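PDB 4UA1: regulatory protein from Bacillus megaterium, which regulates transcription as a mercury(II)-responsive dual-function regulator, probably repressing the mercury resistance operon without the metal and activating it once mercury binds. Local coordinates for the interface of chains A and B. Sequence-based numbering; all coordinates share one arbitrary frame. Chains: chain A/B, Regulatory protein.

Contact 1: the interface of chains A and B. Residues chain A 51, 55, 79, 82-83, 86; chain B 123, 125-126, 129.
Helix 44-57 of chain A and the start of its long helix 78-112 meet the short C-terminal helix 124-130 of chain B, together with B:Cys123 in the loop just before it. The contact shows how a small helix can be seated between two elements of its partner. A:Met82 occupies the middle: its chain is bent at both chi2 (55°) and chi3, which curls the terminal methyl back over B:Ile126, with A:Met82 CE 3.6 Å from B:Ile126 CD1. Lower on the same side chain, A:Met82 CB packs against B:Cys123 SG at 3.7 Å. At the helix start, A:Cys79 CA lies 3.5 Å from B:Cys123 CB; A:Cys79 is the cysteine that MerR proteins contribute to the mercury site from the opposite subunit, and its SG lies anti to the backbone N (chi1 173°). Further along, A:Thr86 and B:Ile125 approach tip to tip, A:Thr86 OG1 lying 3.3 Å from the methyl B:Ile125 CD1. A:Thr86 OG1 also donates to A:Met82 O (2.6 Å), a bond that would favour this threonine rotamer (chi1 -59°). On the other flank the A:Phe51 side chain slants across those of B:Ile126 and B:Leu129. A:Met55 CE caps one ring face and A:Met82 SD sits in plane at the edge, probably restricting its rotation. The patch thus ties the partner's mercury-site region to the MerR-type DNA-binding region of chain A, a plausible path for the metal signal.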
ATOM      1  N   PHE A  51     -19.576   6.211  -5.868  1.00 28.77           N
ATOM      2  CA  PHE A  51     -18.550   6.932  -6.596  1.00 27.62           C
ATOM      3  C   PHE A  51     -17.260   6.931  -5.783  1.00 28.64           C
ATOM      4  O   PHE A  51     -16.180   6.641  -6.317  1.00 26.99           O
ATOM      5  CB  PHE A  51     -19.047   8.353  -6.923  1.00 27.33           C
ATOM      6  CG  PHE A  51     -18.080   9.192  -7.724  1.00 31.25           C
ATOM      7  CD1 PHE A  51     -17.260   8.625  -8.687  1.00 31.26           C
ATOM      8  CD2 PHE A  51     -18.013  10.568  -7.519  1.00 28.50           C
ATOM      9  CE1 PHE A  51     -16.372   9.410  -9.414  1.00 27.68           C
ATOM     10  CE2 PHE A  51     -17.134  11.359  -8.252  1.00 31.80           C
ATOM     11  CZ  PHE A  51     -16.312  10.780  -9.191  1.00 29.40           C
ATOM     12  N   MET A  55     -13.785   4.938  -6.664  1.00 23.91           N
ATOM     13  CA  MET A  55     -12.558   5.716  -6.864  1.00 28.91           C
ATOM     14  C   MET A  55     -11.431   5.152  -5.983  1.00 34.94           C
ATOM     15  O   MET A  55     -10.279   5.041  -6.403  1.00 32.17           O
ATOM     16  CB  MET A  55     -12.801   7.204  -6.588  1.00 23.31           C
ATOM     17  CG  MET A  55     -13.470   7.931  -7.774  1.00 24.93           C
ATOM     18  SD  MET A  55     -13.223   9.713  -7.708  1.00 54.84           S
ATOM     19  CE  MET A  55     -14.118  10.113  -6.198  1.00 25.36           C
ATOM     20  N   CYS A  79     -17.311  16.984 -16.468  1.00 43.17           N
ATOM     21  CA  CYS A  79     -16.714  15.965 -17.303  1.00 27.26           C
ATOM     22  C   CYS A  79     -15.256  16.263 -17.588  1.00 30.69           C
ATOM     23  O   CYS A  79     -14.414  15.383 -17.512  1.00 28.23           O
ATOM     24  CB  CYS A  79     -17.500  15.857 -18.588  1.00 27.75           C
ATOM     25  SG  CYS A  79     -16.800  14.787 -19.800  1.00 27.11           S
ATOM     26  N   MET A  82     -13.286  15.711 -14.296  1.00 27.75           N
ATOM     27  CA  MET A  82     -13.158  14.301 -13.986  1.00 40.81           C
ATOM     28  C   MET A  82     -12.197  13.607 -14.949  1.00 29.96           C
ATOM     29  O   MET A  82     -11.429  12.725 -14.557  1.00 25.91           O
ATOM     30  CB  MET A  82     -14.537  13.642 -14.022  1.00 26.82           C
ATOM     31  CG  MET A  82     -14.565  12.233 -13.474  1.00 26.33           C
ATOM     32  SD  MET A  82     -13.916  12.166 -11.803  1.00 27.78           S
ATOM     33  CE  MET A  82     -15.004  13.360 -11.036  1.00 52.61           C
ATOM     34  N   TYR A  83     -12.258  14.018 -16.210  1.00 25.92           N
ATOM     35  CA  TYR A  83     -11.363  13.505 -17.232  1.00 32.62           C
ATOM     36  C   TYR A  83      -9.905  13.811 -16.850  1.00 27.78           C
ATOM     37  O   TYR A  83      -9.075  12.893 -16.752  1.00 28.40           O
ATOM     38  CB  TYR A  83     -11.715  14.096 -18.612  1.00 28.14           C
ATOM     39  CG  TYR A  83     -10.845  13.589 -19.741  1.00 30.29           C
ATOM     40  CD1 TYR A  83     -11.098  12.367 -20.371  1.00 29.67           C
ATOM     41  CD2 TYR A  83      -9.722  14.302 -20.129  1.00 28.83           C
ATOM     42  CE1 TYR A  83     -10.261  11.907 -21.399  1.00 25.83           C
ATOM     43  CE2 TYR A  83      -8.898  13.857 -21.122  1.00 28.38           C
ATOM     44  CZ  TYR A  83      -9.157  12.674 -21.767  1.00 30.00           C
ATOM     45  OH  TYR A  83      -8.291  12.291 -22.781  1.00 27.24           O
ATOM     46  N   THR A  86      -8.655  11.962 -13.872  1.00 23.92           N
ATOM     47  CA  THR A  86      -8.467  10.558 -14.226  1.00 23.22           C
ATOM     48  C   THR A  86      -7.121  10.331 -14.921  1.00 26.47           C
ATOM     49  O   THR A  86      -6.432   9.326 -14.652  1.00 22.83           O
ATOM     50  CB  THR A  86      -9.630  10.044 -15.098  1.00 27.00           C
ATOM     51  OG1 THR A  86     -10.844  10.196 -14.360  1.00 30.92           O
ATOM     52  CG2 THR A  86      -9.453   8.562 -15.453  1.00 23.53           C
TER
ATOM     53  N   CYS B 123     -20.752  13.317 -16.948  1.00 30.29           N
ATOM     54  CA  CYS B 123     -19.499  12.665 -17.239  1.00 38.37           C
ATOM     55  C   CYS B 123     -19.687  11.158 -17.192  1.00 29.46           C
ATOM     56  O   CYS B 123     -20.089  10.617 -16.162  1.00 29.01           O
ATOM     57  CB  CYS B 123     -18.430  13.103 -16.250  1.00 28.82           C
ATOM     58  SG  CYS B 123     -16.991  12.108 -16.395  1.00 27.62           S
ATOM     59  N   ILE B 125     -17.607   8.921 -16.936  1.00 28.43           N
ATOM     60  CA  ILE B 125     -16.778   8.349 -15.902  1.00 27.93           C
ATOM     61  C   ILE B 125     -17.611   8.282 -14.628  1.00 31.58           C
ATOM     62  O   ILE B 125     -17.772   7.219 -14.023  1.00 31.45           O
ATOM     63  CB  ILE B 125     -15.502   9.171 -15.636  1.00 27.38           C
ATOM     64  CG1 ILE B 125     -14.626   9.290 -16.893  1.00 32.11           C
ATOM     65  CG2 ILE B 125     -14.684   8.541 -14.496  1.00 26.91           C
ATOM     66  CD1 ILE B 125     -13.283  10.039 -16.649  1.00 26.78           C
ATOM     67  N   ILE B 126     -18.150   9.431 -14.228  1.00 29.98           N
ATOM     68  CA  ILE B 126     -18.912   9.519 -12.994  1.00 35.43           C
ATOM     69  C   ILE B 126     -20.158   8.652 -13.063  1.00 31.18           C
ATOM     70  O   ILE B 126     -20.481   7.918 -12.128  1.00 29.92           O
ATOM     71  CB  ILE B 126     -19.302  10.971 -12.678  1.00 33.84           C
ATOM     72  CG1 ILE B 126     -18.041  11.818 -12.471  1.00 30.61           C
ATOM     73  CG2 ILE B 126     -20.184  11.021 -11.430  1.00 30.67           C
ATOM     74  CD1 ILE B 126     -18.309  13.309 -12.344  1.00 29.68           C
ATOM     75  N   LEU B 129     -19.064   4.914 -12.732  1.00 28.56           N
ATOM     76  CA  LEU B 129     -18.670   4.578 -11.367  1.00 34.67           C
ATOM     77  C   LEU B 129     -19.819   4.727 -10.351  1.00 32.81           C
ATOM     78  O   LEU B 129     -19.726   4.241  -9.233  1.00 31.31           O
ATOM     79  CB  LEU B 129     -17.503   5.452 -10.959  1.00 27.76           C
ATOM     80  CG  LEU B 129     -16.256   5.138 -11.775  1.00 26.35           C
ATOM     81  CD1 LEU B 129     -15.088   5.958 -11.235  1.00 25.60           C
ATOM     82  CD2 LEU B 129     -15.955   3.641 -11.762  1.00 26.34           C
TER

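Contact 2: the interface of chains A and B. Residues chain A 107, 111, 114, 123, 125-126; chain B 82-83, 86.
A:Ile125 CD1 and B:Thr86 OG1 point at each other end to end, 3.3 Å apart, where the short helix 124-130 of chain A lies on the first turns of the long helix 78-112 of chain B. Beside this pair, B:Met82 slants across A:Ile126, B:Met82 CG being 3.6 Å from A:Ile126 CG1. B:Met82 CB meets A:Cys123 SG at 3.6 Å, so a sulfur that belongs to the mercury site also packs against the partner helix. On the far side of B:Thr86, the methyl B:Thr86 CG2 faces the end of chain A's own long helix, 3.7 Å from the carbonyl A:Leu107 O and near A:Lys111 CB. B:Tyr83 completes the first shell. Its CG stands opposite the backbone N (chi1 179°), and this directs the ring toward the end of that helix. There A:Lys111 O lies in plane at the ring edge, 3.5 Å from B:Tyr83 CE1, and the neighbouring B:Tyr83 CD1 touches A:Cys114 CB at 4.0 Å. The aromatic edge therefore lies alongside a backbone carbonyl and a metal-site residue together.

Behind this shell, the connections of the two cysteines matter: A:Cys114 follows the end of helix 78-112 and A:Cys123 immediately precedes helix 124-130. Mercury held by this pair, in a site that in MerR proteins also draws on the partner's helix start, would be expected to influence how the small helix is presented to chain B. The B:Thr86 rotamer is probably favoured by a bond within its own helix: B:Thr86 OG1 hydrogen-bonds to B:Met82 O at 2.8 Å, approaching from above the carbonyl plane, 37° out of it.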
ATOM      1  N   LEU A 107      15.915  -6.922  -6.621  1.00 24.72           N
ATOM      2  CA  LEU A 107      15.832  -8.299  -6.169  1.00 24.49           C
ATOM      3  C   LEU A 107      16.500  -9.267  -7.164  1.00 24.93           C
ATOM      4  O   LEU A 107      17.199 -10.209  -6.762  1.00 25.27           O
ATOM      5  CB  LEU A 107      14.369  -8.680  -5.970  1.00 30.57           C
ATOM      6  CG  LEU A 107      13.578  -7.950  -4.882  1.00 23.44           C
ATOM      7  CD1 LEU A 107      12.098  -8.210  -5.113  1.00 22.83           C
ATOM      8  CD2 LEU A 107      13.999  -8.442  -3.518  1.00 23.83           C
ATOM      9  N   LYS A 111      19.693 -11.725  -6.083  1.00 26.22           N
ATOM     10  CA  LYS A 111      19.673 -13.180  -6.274  1.00 26.36           C
ATOM     11  C   LYS A 111      20.805 -13.617  -7.225  1.00 33.69           C
ATOM     12  O   LYS A 111      21.291 -14.746  -7.131  1.00 27.88           O
ATOM     13  CB  LYS A 111      18.295 -13.647  -6.772  1.00 27.92           C
ATOM     14  CG  LYS A 111      18.156 -13.885  -8.272  1.00 26.17           C
ATOM     15  CD  LYS A 111      16.788 -14.419  -8.601  1.00 25.74           C
ATOM     16  CE  LYS A 111      16.747 -15.243  -9.896  1.00 32.40           C
ATOM     17  NZ  LYS A 111      17.087 -14.455 -11.074  1.00 40.08           N
ATOM     18  N   CYS A 114      24.236 -14.935  -5.490  1.00 28.17           N
ATOM     19  CA  CYS A 114      24.395 -16.172  -4.725  1.00 28.28           C
ATOM     20  C   CYS A 114      25.239 -17.214  -5.539  1.00 29.32           C
ATOM     21  O   CYS A 114      25.133 -17.302  -6.770  1.00 29.70           O
ATOM     22  CB  CYS A 114      22.995 -16.681  -4.295  1.00 27.33           C
ATOM     23  SG  CYS A 114      22.091 -15.511  -3.151  1.00 26.45           S
ATOM     24  N   CYS A 123      25.073 -16.076   3.183  1.00 31.26           N
ATOM     25  CA  CYS A 123      24.287 -15.698   2.001  1.00 30.23           C
ATOM     26  C   CYS A 123      24.616 -14.262   1.583  1.00 30.32           C
ATOM     27  O   CYS A 123      24.387 -13.308   2.340  1.00 35.00           O
ATOM     28  CB  CYS A 123      22.788 -15.844   2.244  1.00 29.48           C
ATOM     29  SG  CYS A 123      21.757 -15.206   0.871  1.00 28.33           S
ATOM     30  N   ILE A 125      23.055 -12.316  -0.260  1.00 27.62           N
ATOM     31  CA  ILE A 125      21.890 -11.452  -0.216  1.00 26.95           C
ATOM     32  C   ILE A 125      21.785 -10.804   1.169  1.00 27.53           C
ATOM     33  O   ILE A 125      21.741  -9.571   1.301  1.00 27.87           O
ATOM     34  CB  ILE A 125      20.614 -12.224  -0.556  1.00 25.97           C
ATOM     35  CG1 ILE A 125      20.691 -12.744  -1.998  1.00 25.67           C
ATOM     36  CG2 ILE A 125      19.399 -11.331  -0.414  1.00 25.39           C
ATOM     37  CD1 ILE A 125      19.431 -13.485  -2.491  1.00 24.92           C
ATOM     38  N   ILE A 126      21.778 -11.647   2.197  1.00 29.46           N
ATOM     39  CA  ILE A 126      21.657 -11.208   3.560  1.00 30.84           C
ATOM     40  C   ILE A 126      22.808 -10.264   3.917  1.00 31.51           C
ATOM     41  O   ILE A 126      22.593  -9.203   4.512  1.00 32.17           O
ATOM     42  CB  ILE A 126      21.620 -12.419   4.505  1.00 36.29           C
ATOM     43  CG1 ILE A 126      20.386 -13.269   4.173  1.00 31.66           C
ATOM     44  CG2 ILE A 126      21.580 -11.971   5.978  1.00 31.94           C
ATOM     45  CD1 ILE A 126      20.327 -14.619   4.901  1.00 30.26           C
TER
ATOM     46  N   MET B  82      17.328 -18.228   1.410  1.00 24.19           N
ATOM     47  CA  MET B  82      17.184 -16.827   1.124  1.00 23.00           C
ATOM     48  C   MET B  82      17.004 -16.581  -0.380  1.00 26.47           C
ATOM     49  O   MET B  82      16.200 -15.739  -0.793  1.00 22.92           O
ATOM     50  CB  MET B  82      18.385 -16.071   1.668  1.00 22.20           C
ATOM     51  CG  MET B  82      18.105 -14.603   1.743  1.00 24.04           C
ATOM     52  SD  MET B  82      16.650 -14.263   2.724  1.00 50.42           S
ATOM     53  CE  MET B  82      16.282 -12.626   2.110  1.00 24.40           C
ATOM     54  N   TYR B  83      17.724 -17.359  -1.182  1.00 24.39           N
ATOM     55  CA  TYR B  83      17.609 -17.322  -2.632  1.00 25.38           C
ATOM     56  C   TYR B  83      16.182 -17.594  -3.092  1.00 25.83           C
ATOM     57  O   TYR B  83      15.599 -16.839  -3.911  1.00 25.62           O
ATOM     58  CB  TYR B  83      18.595 -18.333  -3.218  1.00 27.12           C
ATOM     59  CG  TYR B  83      18.625 -18.468  -4.725  1.00 28.74           C
ATOM     60  CD1 TYR B  83      19.250 -17.513  -5.520  1.00 28.79           C
ATOM     61  CD2 TYR B  83      18.113 -19.610  -5.348  1.00 30.63           C
ATOM     62  CE1 TYR B  83      19.304 -17.664  -6.896  1.00 30.61           C
ATOM     63  CE2 TYR B  83      18.171 -19.771  -6.720  1.00 32.46           C
ATOM     64  CZ  TYR B  83      18.775 -18.802  -7.493  1.00 32.45           C
ATOM     65  OH  TYR B  83      18.847 -18.968  -8.866  1.00 34.58           O
ATOM     66  N   THR B  86      13.727 -14.868  -2.085  1.00 22.44           N
ATOM     67  CA  THR B  86      13.927 -13.717  -2.954  1.00 21.97           C
ATOM     68  C   THR B  86      13.200 -13.923  -4.291  1.00 27.06           C
ATOM     69  O   THR B  86      12.546 -12.998  -4.785  1.00 22.44           O
ATOM     70  CB  THR B  86      15.437 -13.475  -3.240  1.00 30.93           C
ATOM     71  OG1 THR B  86      16.134 -13.273  -2.009  1.00 21.38           O
ATOM     72  CG2 THR B  86      15.655 -12.282  -4.162  1.00 22.04           C
TER

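About 44 Å separates the C-alpha centres of contact 1 and contact 2, which lie at opposite ends of the paired long helices of the dimer. The two-fold exchanges the chains, and both patches use Met82, Tyr83 and Thr86 of one chain against Cys123, Ile125 and Ile126 of the other. Contact 1 extends toward helix 44-57, whereas contact 2 takes in the end of helix 78-112 and Cys114. Taken together, they describe complementary parts of one repeated junction, in which each mercury-site region packs against its partner's long helix and DNA-binding region, probably coupling metal binding to dimer geometry.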